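Local coordinates for shikimate dehydrogenase (Listeria monocytogenes, PDB 3TNL), which catalyses the reversible NADPH-linked reduction of 3-dehydroshikimate to shikimate, a step of the chorismate pathway leading to the aromatic amino acids, at residues R143-A148 with Q281-L286; V259-Y264 with T269-I274; G41-P46 with K77-V82. One frame throughout, in Å; residues are numbered along the deposited sequence.

Interaction 1. Residues R143-A148 with Q281-L286; sequences RALKEA and QTLNGL. With NAD (nicotinamide-adenine-dinucleotide), chain H.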
loop_
_atom_site.group_PDB
_atom_site.type_symbol
_atom_site.label_atom_id
_atom_site.label_comp_id
_atom_site.label_asym_id
_atom_site.label_seq_id
_atom_site.Cartn_x
_atom_site.Cartn_y
_atom_site.Cartn_z
ATOM N N ARG B 143 -18.951 22.802 -2.967
ATOM C CA ARG B 143 -20.019 21.822 -2.929
ATOM C C ARG B 143 -20.700 21.850 -1.590
ATOM O O ARG B 143 -21.940 21.779 -1.505
ATOM C CB ARG B 143 -19.444 20.427 -3.243
ATOM C CG ARG B 143 -20.477 19.309 -3.238
ATOM C CD ARG B 143 -21.556 19.511 -4.264
ATOM N NE ARG B 143 -22.473 18.369 -4.279
ATOM C CZ ARG B 143 -22.273 17.230 -4.950
ATOM N NH1 ARG B 143 -21.171 17.034 -5.663
ATOM N NH2 ARG B 143 -23.184 16.268 -4.898
ATOM N N ALA B 144 -19.911 21.972 -0.519
ATOM C CA ALA B 144 -20.495 22.012 0.814
ATOM C C ALA B 144 -21.457 23.211 0.950
ATOM O O ALA B 144 -22.517 23.100 1.546
ATOM C CB ALA B 144 -19.373 22.064 1.876
ATOM N N LEU B 145 -21.101 24.352 0.385
ATOM C CA LEU B 145 -21.991 25.516 0.444
ATOM C C LEU B 145 -23.275 25.216 -0.293
ATOM O O LEU B 145 -24.351 25.446 0.230
ATOM C CB LEU B 145 -21.330 26.754 -0.155
ATOM C CG LEU B 145 -20.167 27.408 0.593
ATOM C CD1 LEU B 145 -19.605 28.533 -0.269
ATOM C CD2 LEU B 145 -20.656 27.895 1.955
ATOM N N LYS B 146 -23.165 24.701 -1.514
ATOM C CA LYS B 146 -24.347 24.368 -2.306
ATOM C C LYS B 146 -25.257 23.372 -1.576
ATOM O O LYS B 146 -26.483 23.536 -1.552
ATOM C CB LYS B 146 -23.928 23.837 -3.680
ATOM C CG LYS B 146 -25.101 23.648 -4.650
ATOM C CD LYS B 146 -24.596 23.242 -6.039
ATOM C CE LYS B 146 -25.741 22.876 -7.004
ATOM N NZ LYS B 146 -26.624 24.031 -7.336
ATOM N N GLU B 147 -24.681 22.336 -0.972
ATOM C CA GLU B 147 -25.454 21.324 -0.263
ATOM C C GLU B 147 -26.176 21.892 0.949
ATOM O O GLU B 147 -27.236 21.398 1.334
ATOM C CB GLU B 147 -24.562 20.146 0.143
ATOM C CG GLU B 147 -23.998 19.346 -1.039
ATOM C CD GLU B 147 -25.026 18.441 -1.706
ATOM O OE1 GLU B 147 -25.891 17.908 -0.975
ATOM O OE2 GLU B 147 -24.929 18.243 -2.941
ATOM N N ALA B 148 -25.614 22.933 1.548
ATOM C CA ALA B 148 -26.196 23.623 2.690
ATOM C C ALA B 148 -27.225 24.671 2.283
ATOM O O ALA B 148 -27.792 25.362 3.143
ATOM C CB ALA B 148 -25.054 24.296 3.523
ATOM N N GLN B 281 -26.351 33.205 9.000
ATOM C CA GLN B 281 -26.290 31.784 8.664
ATOM C C GLN B 281 -24.811 31.428 8.795
ATOM O O GLN B 281 -23.954 32.230 8.440
ATOM C CB GLN B 281 -26.687 31.545 7.209
ATOM C CG GLN B 281 -28.122 31.832 6.880
ATOM C CD GLN B 281 -28.997 30.642 7.038
ATOM O OE1 GLN B 281 -28.808 29.829 7.938
ATOM N NE2 GLN B 281 -29.979 30.515 6.151
ATOM N N THR B 282 -24.514 30.221 9.256
ATOM C CA THR B 282 -23.138 29.787 9.462
ATOM C C THR B 282 -22.877 28.380 8.961
ATOM O O THR B 282 -23.769 27.534 8.878
ATOM C CB THR B 282 -22.736 29.796 10.964
ATOM O OG1 THR B 282 -23.667 28.959 11.696
ATOM C CG2 THR B 282 -22.764 31.220 11.557
ATOM N N LEU B 283 -21.621 28.133 8.625
ATOM C CA LEU B 283 -21.213 26.818 8.232
ATOM C C LEU B 283 -19.742 26.623 8.565
ATOM O O LEU B 283 -18.890 27.430 8.172
ATOM C CB LEU B 283 -21.460 26.624 6.739
ATOM C CG LEU B 283 -21.380 25.181 6.260
ATOM C CD1 LEU B 283 -22.568 24.396 6.847
ATOM C CD2 LEU B 283 -21.365 25.137 4.717
ATOM N N ASN B 284 -19.423 25.538 9.253
ATOM C CA ASN B 284 -18.034 25.176 9.562
ATOM C C ASN B 284 -17.428 24.369 8.416
ATOM O O ASN B 284 -18.059 24.180 7.380
ATOM C CB ASN B 284 -17.881 24.466 10.941
ATOM C CG ASN B 284 -18.428 23.082 10.963
ATOM O OD1 ASN B 284 -18.603 22.439 9.913
ATOM N ND2 ASN B 284 -18.715 22.579 12.187
ATOM N N GLY B 285 -16.194 23.902 8.593
ATOM C CA GLY B 285 -15.468 23.223 7.522
ATOM C C GLY B 285 -15.702 21.732 7.343
ATOM O O GLY B 285 -15.021 21.127 6.525
ATOM N N LEU B 286 -16.643 21.148 8.059
ATOM C CA LEU B 286 -16.859 19.670 7.982
ATOM C C LEU B 286 -17.290 19.236 6.580
ATOM O O LEU B 286 -16.734 18.294 6.018
ATOM C CB LEU B 286 -17.839 19.167 9.027
ATOM C CG LEU B 286 -17.972 17.635 9.081
ATOM C CD1 LEU B 286 -16.673 16.971 9.494
ATOM C CD2 LEU B 286 -19.073 17.264 10.039
HETATM P PA NAD H . -1.394 27.673 5.539
HETATM O O1A NAD H . -0.272 27.459 6.552
HETATM O O2A NAD H . -1.146 27.280 4.096
HETATM O O5B NAD H . -1.903 29.207 5.651
HETATM C C5B NAD H . -2.108 29.894 6.886
HETATM C C4B NAD H . -2.942 31.156 6.638
HETATM O O4B NAD H . -3.343 31.708 7.903
HETATM C C3B NAD H . -2.134 32.273 6.007
HETATM O O3B NAD H . -3.037 33.083 5.213
HETATM C C2B NAD H . -1.633 33.098 7.169
HETATM O O2B NAD H . -1.404 34.461 6.839
HETATM C C1B NAD H . -2.802 32.992 8.126
HETATM N N9A NAD H . -2.515 33.164 9.555
HETATM C C8A NAD H . -1.923 32.241 10.350
HETATM N N7A NAD H . -1.885 32.704 11.618
HETATM C C5A NAD H . -2.465 33.929 11.667
HETATM C C6A NAD H . -2.733 34.888 12.623
HETATM N N6A NAD H . -2.400 34.682 13.902
HETATM N N1A NAD H . -3.389 36.019 12.284
HETATM C C2A NAD H . -3.746 36.253 10.997
HETATM N N3A NAD H . -3.516 35.368 10.001
HETATM C C4A NAD H . -2.888 34.205 10.289
HETATM O O3 NAD H . -2.656 26.893 6.137
HETATM P PN NAD H . -3.823 26.144 5.323
HETATM O O1N NAD H . -3.412 24.752 4.910
HETATM O O2N NAD H . -4.421 27.103 4.292
HETATM O O5D NAD H . -4.930 25.869 6.461
HETATM C C5D NAD H . -5.567 26.980 7.081
HETATM C C4D NAD H . -6.722 26.381 7.858
HETATM O O4D NAD H . -7.564 25.637 6.959
HETATM C C3D NAD H . -6.236 25.390 8.903
HETATM O O3D NAD H . -6.903 25.672 10.137
HETATM C C2D NAD H . -6.641 24.030 8.360
HETATM O O2D NAD H . -6.854 23.046 9.397
HETATM C C1D NAD H . -7.897 24.378 7.571
HETATM N N1N NAD H . -8.265 23.462 6.489
HETATM C C2N NAD H . -9.477 22.876 6.500
HETATM C C3N NAD H . -9.861 22.018 5.475
HETATM C C7N NAD H . -11.201 21.356 5.458
HETATM O O7N NAD H . -11.290 20.352 4.753
HETATM N N7N NAD H . -12.228 21.883 6.159
HETATM C C4N NAD H . -8.965 21.763 4.425
HETATM C C5N NAD H . -7.720 22.384 4.434
HETATM C C6N NAD H . -7.383 23.234 5.487
#
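Leu283, on the edge strand 281-283 of the parallel Rossmann-type sheet, packs its CD2 methyl against the last turn of helix 137-147. This methyl makes the closest contacts. It lies 4.0 Å from Leu145 CD2 and, at the end of the helix, 4.0 Å from Ala148 CB. Ala144 O also lies against Leu283 CD2, at 3.9 Å. Leu283 CG stands anti to the backbone N (chi1 -166°), which extends the side chain from the strand toward the helix, while Leu145 runs across it at a slant and meets it with a single branch. The side-chain packing is apolar and modest in extent, the contact burying 138 Å² in all, with Leu145 also resting on Ile152.

The solvent side of the helix is built differently. There Arg143 reaches one turn along to Glu147, and the salt bridge of Arg143 NE to Glu147 OE2 is short, 2.8 Å, and nearly straight (168°). The acceptor lies in the guanidinium plane, although the carboxylate is met on its anti side and somewhat out of its own plane. Arg143 also makes a cation-pi contact with Trp291 of helix 286-301, which covers Ala144 as well.

Beyond the strand, the chain turns into helix 286-301 through an Asx turn, with Leu286 N donating to Asn284 OD1 from above the carbonyl plane. Gly285, at the N-cap position, faces the cofactor: its carbonyl oxygen Gly285 O accepts a hydrogen bond of 2.9 Å from the carboxamide nitrogen N7N of NAD.

Interaction 2. Residues V259-Y264 with T269-I274; sequences VSDVVY and TRLLEI. With NAD (nicotinamide-adenine-dinucleotide), chain H.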
loop_
_atom_site.group_PDB
_atom_site.type_symbol
_atom_site.label_atom_id
_atom_site.label_comp_id
_atom_site.label_asym_id
_atom_site.label_seq_id
_atom_site.Cartn_x
_atom_site.Cartn_y
_atom_site.Cartn_z
ATOM N N VAL B 259 -21.710 33.286 7.176
ATOM C CA VAL B 259 -20.333 33.296 7.701
ATOM C C VAL B 259 -19.848 31.839 7.705
ATOM O O VAL B 259 -20.499 30.939 8.256
ATOM C CB VAL B 259 -20.219 33.951 9.085
ATOM C CG1 VAL B 259 -18.762 33.908 9.559
ATOM C CG2 VAL B 259 -20.726 35.397 9.005
ATOM N N SER B 260 -18.712 31.634 7.063
ATOM C CA SER B 260 -18.142 30.312 6.843
ATOM C C SER B 260 -16.749 30.184 7.430
ATOM O O SER B 260 -15.998 31.149 7.398
ATOM C CB SER B 260 -18.105 30.112 5.313
ATOM O OG SER B 260 -17.158 29.150 4.904
ATOM N N ASP B 261 -16.413 29.027 8.020
ATOM C CA ASP B 261 -15.057 28.802 8.516
ATOM C C ASP B 261 -14.580 27.478 7.968
ATOM O O ASP B 261 -15.367 26.532 7.879
ATOM C CB ASP B 261 -15.047 28.804 10.064
ATOM C CG ASP B 261 -13.706 29.276 10.643
ATOM O OD1 ASP B 261 -13.738 30.106 11.600
ATOM O OD2 ASP B 261 -12.654 28.888 10.106
ATOM N N VAL B 262 -13.332 27.430 7.533
ATOM C CA VAL B 262 -12.715 26.178 7.097
ATOM C C VAL B 262 -12.429 25.289 8.314
ATOM O O VAL B 262 -12.315 24.081 8.194
ATOM C CB VAL B 262 -11.429 26.399 6.284
ATOM C CG1 VAL B 262 -11.736 27.118 4.958
ATOM C CG2 VAL B 262 -10.354 27.106 7.128
ATOM N N VAL B 263 -12.318 25.887 9.495
ATOM C CA VAL B 263 -12.075 25.129 10.714
ATOM C C VAL B 263 -13.343 24.318 11.119
ATOM O O VAL B 263 -14.466 24.808 11.001
ATOM C CB VAL B 263 -11.682 26.098 11.890
ATOM C CG1 VAL B 263 -11.583 25.336 13.240
ATOM C CG2 VAL B 263 -10.393 26.888 11.551
ATOM N N TYR B 264 -13.159 23.073 11.559
ATOM C CA TYR B 264 -14.264 22.258 12.074
ATOM C C TYR B 264 -13.913 21.576 13.405
ATOM O O TYR B 264 -14.742 20.867 13.964
ATOM C CB TYR B 264 -14.789 21.245 11.035
ATOM C CG TYR B 264 -13.780 20.304 10.485
ATOM C CD1 TYR B 264 -13.624 19.027 11.019
ATOM C CD2 TYR B 264 -12.949 20.677 9.451
ATOM C CE1 TYR B 264 -12.686 18.161 10.498
ATOM C CE2 TYR B 264 -12.008 19.826 8.943
ATOM C CZ TYR B 264 -11.883 18.565 9.467
ATOM O OH TYR B 264 -10.917 17.727 8.939
ATOM N N THR B 269 -15.994 27.877 15.850
ATOM C CA THR B 269 -14.952 28.830 16.180
ATOM C C THR B 269 -15.561 30.084 16.796
ATOM O O THR B 269 -16.783 30.267 16.773
ATOM C CB THR B 269 -14.172 29.286 14.990
ATOM O OG1 THR B 269 -15.115 29.789 14.018
ATOM C CG2 THR B 269 -13.332 28.137 14.394
ATOM N N ARG B 270 -14.718 30.923 17.404
ATOM C CA ARG B 270 -15.224 32.175 17.967
ATOM C C ARG B 270 -15.906 33.000 16.891
ATOM O O ARG B 270 -16.959 33.605 17.159
ATOM C CB ARG B 270 -14.130 32.955 18.707
ATOM C CG ARG B 270 -14.570 34.255 19.349
ATOM C CD ARG B 270 -15.678 34.069 20.366
ATOM N NE ARG B 270 -16.099 35.376 20.848
ATOM C CZ ARG B 270 -17.329 35.696 21.227
ATOM N NH1 ARG B 270 -17.577 36.961 21.576
ATOM N NH2 ARG B 270 -18.339 34.820 21.169
ATOM N N LEU B 271 -15.342 33.057 15.690
ATOM C CA LEU B 271 -16.015 33.750 14.573
ATOM C C LEU B 271 -17.448 33.220 14.393
ATOM O O LEU B 271 -18.353 34.030 14.230
ATOM C CB LEU B 271 -15.222 33.568 13.288
ATOM C CG LEU B 271 -15.869 34.088 12.003
ATOM C CD1 LEU B 271 -16.065 35.592 12.087
ATOM C CD2 LEU B 271 -15.004 33.708 10.800
ATOM N N LEU B 272 -17.627 31.901 14.289
ATOM C CA LEU B 272 -19.000 31.353 14.113
ATOM C C LEU B 272 -19.906 31.684 15.279
ATOM O O LEU B 272 -21.082 31.947 15.064
ATOM C CB LEU B 272 -18.974 29.867 13.755
ATOM C CG LEU B 272 -18.200 29.536 12.458
ATOM C CD1 LEU B 272 -18.350 28.018 12.145
ATOM C CD2 LEU B 272 -18.710 30.347 11.272
ATOM N N GLU B 273 -19.379 31.703 16.501
ATOM C CA GLU B 273 -20.201 32.096 17.641
ATOM C C GLU B 273 -20.699 33.542 17.449
ATOM O O GLU B 273 -21.870 33.828 17.672
ATOM C CB GLU B 273 -19.413 32.028 18.964
ATOM C CG GLU B 273 -18.972 30.702 19.459
ATOM C CD GLU B 273 -18.284 30.785 20.824
ATOM O OE1 GLU B 273 -18.211 31.912 21.391
ATOM O OE2 GLU B 273 -17.894 29.704 21.365
ATOM N N ILE B 274 -19.817 34.462 17.108
ATOM C CA ILE B 274 -20.183 35.851 16.921
ATOM C C ILE B 274 -21.199 35.955 15.802
ATOM O O ILE B 274 -22.191 36.681 15.910
ATOM C CB ILE B 274 -18.953 36.740 16.634
ATOM C CG1 ILE B 274 -18.020 36.740 17.840
ATOM C CG2 ILE B 274 -19.428 38.155 16.340
ATOM C CD1 ILE B 274 -16.597 37.293 17.524
HETATM P PA NAD H . -1.394 27.673 5.539
HETATM O O1A NAD H . -0.272 27.459 6.552
HETATM O O2A NAD H . -1.146 27.280 4.096
HETATM O O5B NAD H . -1.903 29.207 5.651
HETATM C C5B NAD H . -2.108 29.894 6.886
HETATM C C4B NAD H . -2.942 31.156 6.638
HETATM O O4B NAD H . -3.343 31.708 7.903
HETATM C C3B NAD H . -2.134 32.273 6.007
HETATM O O3B NAD H . -3.037 33.083 5.213
HETATM C C2B NAD H . -1.633 33.098 7.169
HETATM O O2B NAD H . -1.404 34.461 6.839
HETATM C C1B NAD H . -2.802 32.992 8.126
HETATM N N9A NAD H . -2.515 33.164 9.555
HETATM C C8A NAD H . -1.923 32.241 10.350
HETATM N N7A NAD H . -1.885 32.704 11.618
HETATM C C5A NAD H . -2.465 33.929 11.667
HETATM C C6A NAD H . -2.733 34.888 12.623
HETATM N N6A NAD H . -2.400 34.682 13.902
HETATM N N1A NAD H . -3.389 36.019 12.284
HETATM C C2A NAD H . -3.746 36.253 10.997
HETATM N N3A NAD H . -3.516 35.368 10.001
HETATM C C4A NAD H . -2.888 34.205 10.289
HETATM O O3 NAD H . -2.656 26.893 6.137
HETATM P PN NAD H . -3.823 26.144 5.323
HETATM O O1N NAD H . -3.412 24.752 4.910
HETATM O O2N NAD H . -4.421 27.103 4.292
HETATM O O5D NAD H . -4.930 25.869 6.461
HETATM C C5D NAD H . -5.567 26.980 7.081
HETATM C C4D NAD H . -6.722 26.381 7.858
HETATM O O4D NAD H . -7.564 25.637 6.959
HETATM C C3D NAD H . -6.236 25.390 8.903
HETATM O O3D NAD H . -6.903 25.672 10.137
HETATM C C2D NAD H . -6.641 24.030 8.360
HETATM O O2D NAD H . -6.854 23.046 9.397
HETATM C C1D NAD H . -7.897 24.378 7.571
HETATM N N1N NAD H . -8.265 23.462 6.489
HETATM C C2N NAD H . -9.477 22.876 6.500
HETATM C C3N NAD H . -9.861 22.018 5.475
HETATM C C7N NAD H . -11.201 21.356 5.458
HETATM O O7N NAD H . -11.290 20.352 4.753
HETATM N N7N NAD H . -12.228 21.883 6.159
HETATM C C4N NAD H . -8.965 21.763 4.425
HETATM C C5N NAD H . -7.720 22.384 4.434
HETATM C C6N NAD H . -7.383 23.234 5.487
HETATM O O HOH W 1 -15.711 25.968 13.404
#
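A chi1 of -151° at Asp261 swings its carboxylate toward the helix, and one of 54° at Thr269 turns the hydroxyl to meet it, across the first half of a beta-alpha-beta unit, strand 258-261 with helix 270-277. Thr269 OG1 donates to Asp261 OD1 at 2.8 Å, coming from above the carboxylate plane. The same hydroxyl N-caps the helix, accepting from Leu272 N at 3.3 Å. The other oxygen, Asp261 OD2, takes Val263 N in an Asx turn and a further bond from Asn232 ND2, so both carboxylate oxygens are held within the buried contact.

Around this polar centre the packing is apolar. Val259 CG1 sits 3.8 Å from Leu271 CG and also touches Leu272, whose CD2 lies against the carbonyl oxygen of Val259. Val263 CG1 and Thr269 CG2 press tightly together at 3.5 Å. One water bridges the segments, donating to Val263 O and accepting from Thr269 N.

The turn after the strand faces the cofactor: Val262 CG2 approaches the ribose oxygen O4D of NAD, and Val262 O accepts from the carboxamide N7N of NAD at 3.0 Å.

Interaction 3. Residues G41-P46 with K77-V82; sequences GLIATP and KELKDV
Ile43 of strand 38-44 meets Leu79 and Val82 on helix 79-88, a strand-to-helix contact in the substrate-binding domain of shikimate dehydrogenase.

The direct interactions are apolar, and Ile43 supplies both of them through separate branches. Its CG1 occupies the position between the backbone N and the carbonyl carbon (chi1 56°), and the extended second torsion (174°) carries the delta methyl out to Leu79. There Ile43 CD1 touches Leu79 CD1 at 3.8 Å, the two side chains crossing at about a right angle. The gamma branch takes the other partner: Ile43 CG2 faces Val82 CG1 at 4.0 Å, the side chains reaching toward each other tip to tip. Leu79 and Val82 are three residues apart on one face of the helix, so the isoleucine spans one turn. The patch is small, 116 Å² in total, but all three residues are buried.

Polar bonds stay within each side of the contact. Val82 N donates to Glu78 O at 2.9 Å, and Glu78 OE1 bonds to Gly75 N just ahead of the segment. On the strand, Ile43 pairs through its backbone with Asn95 and Ser97.

Ile43 also packs on Trp94 of strand 93-96, the next strand in the mixed sheet, while strand 67-73 flanks strand 38-44 on its other edge. Helix 79-88 covers Ile43 and in turn meets the second subunit: Val82 packs on Ala88 of the second subunit, and Asp81 OD2 bonds to Gln84 NE2 of that subunit.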
loop_
_atom_site.group_PDB
_atom_site.type_symbol
_atom_site.label_atom_id
_atom_site.label_comp_id
_atom_site.label_asym_id
_atom_site.label_seq_id
_atom_site.Cartn_x
_atom_site.Cartn_y
_atom_site.Cartn_z
ATOM N N GLY B 41 -3.023 5.711 -1.868
ATOM C CA GLY B 41 -2.134 6.306 -0.875
ATOM C C GLY B 41 -2.506 7.706 -0.426
ATOM O O GLY B 41 -3.435 8.343 -0.941
ATOM N N LEU B 42 -1.702 8.192 0.505
ATOM C CA LEU B 42 -1.764 9.560 1.037
ATOM C C LEU B 42 -0.317 9.872 1.405
ATOM O O LEU B 42 0.257 9.195 2.269
ATOM C CB LEU B 42 -2.718 9.664 2.223
ATOM C CG LEU B 42 -2.591 10.955 3.066
ATOM C CD1 LEU B 42 -2.815 12.207 2.228
ATOM C CD2 LEU B 42 -3.569 10.950 4.211
ATOM N N ILE B 43 0.267 10.876 0.769
ATOM C CA ILE B 43 1.662 11.184 0.983
ATOM C C ILE B 43 1.843 12.624 1.491
ATOM O O ILE B 43 1.489 13.610 0.828
ATOM C CB ILE B 43 2.522 10.852 -0.283
ATOM C CG1 ILE B 43 2.011 11.565 -1.516
ATOM C CG2 ILE B 43 2.460 9.328 -0.570
ATOM C CD1 ILE B 43 2.928 11.355 -2.736
ATOM N N ALA B 44 2.440 12.724 2.680
ATOM C CA ALA B 44 2.557 13.992 3.384
ATOM C C ALA B 44 3.313 13.739 4.653
ATOM O O ALA B 44 3.537 12.581 5.032
ATOM C CB ALA B 44 1.149 14.499 3.746
ATOM N N THR B 45 3.739 14.808 5.306
ATOM C CA THR B 45 4.389 14.653 6.622
ATOM C C THR B 45 4.299 15.982 7.355
ATOM O O THR B 45 4.627 17.018 6.790
ATOM C CB THR B 45 5.815 14.174 6.542
ATOM O OG1 THR B 45 6.287 13.928 7.873
ATOM C CG2 THR B 45 6.716 15.191 5.830
ATOM N N PRO B 46 3.803 15.955 8.614
ATOM C CA PRO B 46 3.293 14.806 9.364
ATOM C C PRO B 46 1.946 14.396 8.798
ATOM O O PRO B 46 1.318 15.186 8.086
ATOM C CB PRO B 46 3.161 15.358 10.799
ATOM C CG PRO B 46 2.866 16.783 10.604
ATOM C CD PRO B 46 3.663 17.207 9.388
ATOM N N LYS B 77 12.464 15.089 0.475
ATOM C CA LYS B 77 13.514 14.115 0.136
ATOM C C LYS B 77 13.010 12.826 -0.464
ATOM O O LYS B 77 13.733 12.183 -1.231
ATOM C CB LYS B 77 14.376 13.787 1.368
ATOM C CG LYS B 77 15.494 12.774 1.103
ATOM C CD LYS B 77 16.419 12.585 2.306
ATOM C CE LYS B 77 17.632 11.718 1.935
ATOM N NZ LYS B 77 18.676 11.672 3.014
ATOM N N GLU B 78 11.777 12.460 -0.126
ATOM C CA GLU B 78 11.191 11.191 -0.563
ATOM C C GLU B 78 10.250 11.299 -1.772
ATOM O O GLU B 78 9.989 10.285 -2.434
ATOM C CB GLU B 78 10.359 10.560 0.572
ATOM C CG GLU B 78 11.116 10.178 1.872
ATOM C CD GLU B 78 11.381 11.346 2.810
ATOM O OE1 GLU B 78 10.651 12.356 2.779
ATOM O OE2 GLU B 78 12.352 11.235 3.605
ATOM N N LEU B 79 9.775 12.500 -2.083
ATOM C CA LEU B 79 8.716 12.645 -3.067
ATOM C C LEU B 79 8.962 12.033 -4.436
ATOM O O LEU B 79 8.078 11.306 -4.942
ATOM C CB LEU B 79 8.260 14.105 -3.190
ATOM C CG LEU B 79 7.051 14.375 -4.062
ATOM C CD1 LEU B 79 5.794 13.711 -3.490
ATOM C CD2 LEU B 79 6.850 15.908 -4.147
ATOM N N LYS B 80 10.089 12.363 -5.062
ATOM C CA LYS B 80 10.389 11.857 -6.398
ATOM C C LYS B 80 10.366 10.328 -6.413
ATOM O O LYS B 80 9.699 9.719 -7.267
ATOM C CB LYS B 80 11.762 12.379 -6.912
ATOM C CG LYS B 80 12.102 11.953 -8.350
ATOM C CD LYS B 80 13.423 12.531 -8.874
ATOM C CE LYS B 80 13.569 12.241 -10.386
ATOM N NZ LYS B 80 14.867 12.722 -10.992
ATOM N N ASP B 81 11.090 9.719 -5.469
ATOM C CA ASP B 81 11.185 8.263 -5.385
ATOM C C ASP B 81 9.842 7.607 -5.126
ATOM O O ASP B 81 9.553 6.547 -5.660
ATOM C CB ASP B 81 12.196 7.843 -4.305
ATOM C CG ASP B 81 13.638 8.048 -4.702
ATOM O OD1 ASP B 81 13.939 8.269 -5.892
ATOM O OD2 ASP B 81 14.481 7.922 -3.772
ATOM N N VAL B 82 9.005 8.233 -4.295
ATOM C CA VAL B 82 7.684 7.683 -3.984
ATOM C C VAL B 82 6.799 7.723 -5.220
ATOM O O VAL B 82 6.113 6.752 -5.502
ATOM C CB VAL B 82 7.070 8.378 -2.787
ATOM C CG1 VAL B 82 5.618 8.006 -2.635
ATOM C CG2 VAL B 82 7.838 7.989 -1.520
#

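Overall arrangement
Interaction 3 comes first along the chain and packs a helix on the mixed sheet of the substrate-binding domain. Interactions 1 and 2 share the parallel cofactor-binding sheet on the opposite side of the chain's centre, their centres about 31 and 32 Å from that of interaction 3. Those two are only about 11 Å apart, centre to centre: strands 258-261 and 281-283 are neighbours, joined by helix 270-277, and the whole of interaction 2 falls between the two segments of interaction 1. Both supply a backbone carbonyl to the NAD carboxamide, so the turns that follow two adjacent strands both hold it, which probably helps to orient the nicotinamide. Interaction 3 instead links its sheet to a helix at the subunit interface.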